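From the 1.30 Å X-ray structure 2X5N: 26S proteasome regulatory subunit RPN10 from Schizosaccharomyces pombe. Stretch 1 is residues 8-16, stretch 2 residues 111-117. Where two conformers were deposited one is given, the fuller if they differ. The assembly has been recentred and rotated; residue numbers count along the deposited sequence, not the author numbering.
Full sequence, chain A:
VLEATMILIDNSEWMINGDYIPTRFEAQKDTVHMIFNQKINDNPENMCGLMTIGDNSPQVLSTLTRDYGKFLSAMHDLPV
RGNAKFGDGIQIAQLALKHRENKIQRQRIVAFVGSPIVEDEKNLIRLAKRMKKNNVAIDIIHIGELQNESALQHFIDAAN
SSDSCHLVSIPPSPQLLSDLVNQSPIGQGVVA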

# COMPACT_ATOMS: atom_id res chain seq x y z
N LEU A 8 3.17 0.78 -0.59
CA LEU A 8 3.79 1.17 0.66
C LEU A 8 3.69 0.01 1.64
O LEU A 8 2.59 -0.39 2.04
CB LEU A 8 3.06 2.38 1.26
CG LEU A 8 3.51 3.76 0.76
CD1 LEU A 8 3.51 3.85 -0.78
CD2 LEU A 8 2.61 4.85 1.33
N ILE A 9 4.85 -0.51 2.04
CA ILE A 9 4.91 -1.62 2.98
C ILE A 9 5.23 -1.11 4.38
O ILE A 9 5.99 -0.16 4.56
CB ILE A 9 5.91 -2.73 2.56
CG1 ILE A 9 7.36 -2.23 2.41
CG2 ILE A 9 5.40 -3.39 1.28
CD1 ILE A 9 8.31 -3.35 2.23
N ASP A 10 4.60 -1.74 5.35
CA ASP A 10 4.87 -1.48 6.75
C ASP A 10 6.02 -2.39 7.18
O ASP A 10 5.88 -3.62 7.21
CB ASP A 10 3.58 -1.71 7.56
CG ASP A 10 3.68 -1.29 9.01
OD1 ASP A 10 4.80 -1.20 9.56
OD2 ASP A 10 2.60 -1.05 9.61
N ASN A 11 7.17 -1.79 7.46
CA ASN A 11 8.32 -2.52 8.03
C ASN A 11 8.62 -2.04 9.45
O ASN A 11 9.79 -2.00 9.85
CB ASN A 11 9.56 -2.39 7.14
CG ASN A 11 10.06 -0.98 7.04
OD1 ASN A 11 9.27 -0.04 7.02
ND2 ASN A 11 11.38 -0.81 6.92
N SER A 12 7.57 -1.70 10.21
CA SER A 12 7.73 -1.36 11.62
C SER A 12 7.89 -2.60 12.49
O SER A 12 7.65 -3.73 12.05
CB SER A 12 6.54 -0.54 12.13
OG SER A 12 5.41 -1.35 12.36
N GLU A 13 8.26 -2.38 13.75
CA GLU A 13 8.42 -3.47 14.71
C GLU A 13 7.10 -4.24 14.93
O GLU A 13 7.14 -5.40 15.32
CB GLU A 13 8.97 -2.95 16.04
CG GLU A 13 8.05 -1.98 16.76
CD GLU A 13 8.71 -1.26 17.90
OE1 GLU A 13 9.64 -1.81 18.52
OE2 GLU A 13 8.27 -0.14 18.20
N TRP A 14 5.97 -3.62 14.64
CA TRP A 14 4.67 -4.28 14.80
C TRP A 14 4.51 -5.45 13.83
O TRP A 14 3.68 -6.33 14.04
CB TRP A 14 3.54 -3.26 14.60
CG TRP A 14 3.47 -2.27 15.70
CD1 TRP A 14 4.31 -1.22 15.92
CD2 TRP A 14 2.54 -2.27 16.77
NE1 TRP A 14 3.96 -0.57 17.06
CE2 TRP A 14 2.87 -1.19 17.60
CE3 TRP A 14 1.45 -3.07 17.10
CZ2 TRP A 14 2.14 -0.89 18.75
CZ3 TRP A 14 0.73 -2.77 18.24
CH2 TRP A 14 1.08 -1.69 19.04
N MET A 15 5.30 -5.46 12.77
CA MET A 15 5.16 -6.44 11.72
C MET A 15 5.93 -7.74 12.02
O MET A 15 5.86 -8.67 11.25
CB MET A 15 5.58 -5.80 10.38
CG MET A 15 4.72 -4.59 10.02
SD MET A 15 2.98 -5.00 9.69
CE MET A 15 3.10 -5.71 8.05
N ILE A 16 6.70 -7.71 13.11
CA ILE A 16 7.36 -8.88 13.65
C ILE A 16 6.37 -9.52 14.61
O ILE A 16 6.51 -9.51 15.83
CB ILE A 16 8.64 -8.53 14.41
CG1 ILE A 16 9.53 -7.59 13.57
CG2 ILE A 16 9.41 -9.79 14.77
CD1 ILE A 16 10.64 -6.90 14.37
N ALA A 111 -1.38 0.94 0.37
CA ALA A 111 -0.61 0.95 1.59
C ALA A 111 -1.06 -0.13 2.56
O ALA A 111 -2.26 -0.31 2.79
CB ALA A 111 -0.74 2.31 2.29
N PHE A 112 -0.08 -0.78 3.17
CA PHE A 112 -0.32 -1.72 4.24
C PHE A 112 -0.16 -1.02 5.59
O PHE A 112 0.78 -0.26 5.79
CB PHE A 112 0.71 -2.84 4.19
CG PHE A 112 0.57 -3.77 3.02
CD1 PHE A 112 -0.06 -5.00 3.16
CD2 PHE A 112 1.08 -3.41 1.77
CE1 PHE A 112 -0.15 -5.87 2.09
CE2 PHE A 112 0.98 -4.29 0.70
CZ PHE A 112 0.38 -5.53 0.87
N VAL A 113 -1.10 -1.28 6.50
CA VAL A 113 -1.01 -0.78 7.85
C VAL A 113 -1.18 -1.94 8.82
O VAL A 113 -2.24 -2.57 8.88
CB VAL A 113 -2.11 0.28 8.11
CG1 VAL A 113 -2.09 0.71 9.60
CG2 VAL A 113 -1.93 1.48 7.18
N GLY A 114 -0.11 -2.24 9.55
CA GLY A 114 -0.11 -3.27 10.58
C GLY A 114 0.35 -2.74 11.91
O GLY A 114 0.75 -3.50 12.79
N SER A 115 0.22 -1.43 12.07
CA SER A 115 0.73 -0.71 13.22
C SER A 115 -0.21 0.44 13.54
O SER A 115 -0.89 0.96 12.67
CB SER A 115 2.10 -0.13 12.90
OG SER A 115 2.01 0.57 11.68
N PRO A 116 -0.20 0.91 14.80
CA PRO A 116 -0.96 2.11 15.12
C PRO A 116 -0.69 3.32 14.26
O PRO A 116 0.47 3.59 14.01
CB PRO A 116 -0.84 2.27 16.64
CG PRO A 116 -0.33 0.96 17.12
CD PRO A 116 0.47 0.35 15.98
N ILE A 117 -1.70 4.02 13.78
CA ILE A 117 -1.42 5.20 12.96
C ILE A 117 -0.99 6.37 13.84
O ILE A 117 -1.63 6.67 14.83
CB ILE A 117 -2.61 5.53 12.09
CG1 ILE A 117 -2.74 4.45 11.02
CG2 ILE A 117 -2.45 6.91 11.44
CD1 ILE A 117 -3.95 4.57 10.14

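Two segments about a hundred residues apart in sequence meet as the ends of neighbouring parallel strands and stay together through the loops that follow. L8 and A111 form a parallel bridge, their CA atoms 4.5 Å apart, with both side chains on the same face of the sheet and L8 CB to A111 CB at 3.9 Å. The carbonyl of L8 is satisfied by the next residue of the partner strand: F112 N donates to L8 O at 2.9 Å and nearly straight, 171° at the hydrogen. A111 CA adds a CA-H...O contact to L8 O at 3.5 Å, and L8 O also lies at the edge of the F112 ring. I9 CG2 approaches F112 CD2 at 4.3 Å, a loose apolar contact.

Past the strands, the carboxylate of D10 takes over, its two oxygens serving different stretches. D10 OD2 reaches across to accept from G114 N at 3.0 Å (161°) and from S115 OG at 2.7 Å, so one oxygen ties down both a backbone amide and a hydroxyl. S115 N also lies near, 3.4 Å from D10 OD2, but its angle is too poor for a hydrogen bond. D10 OD1 stays within its own loop, accepting from S12 N and S12 OG, each at 2.9 Å. S12 OG in turn accepts from W14 N at 3.3 Å, while M15 N donates to S12 O at 3.0 Å, bracing the short 3-10 segment that carries W14.

From that segment, W14 and M15 pack against the second loop. P116 CD sits 3.3 Å from the centroid of the W14 six-membered ring and 13° off its normal, a CH-pi contact over the face. M15 SD comes to 3.7 Å from G114 CA; an ideal CB on this glycine would lie 2.3 Å from M15 SD, a clash, so the close fit relies on its bare backbone.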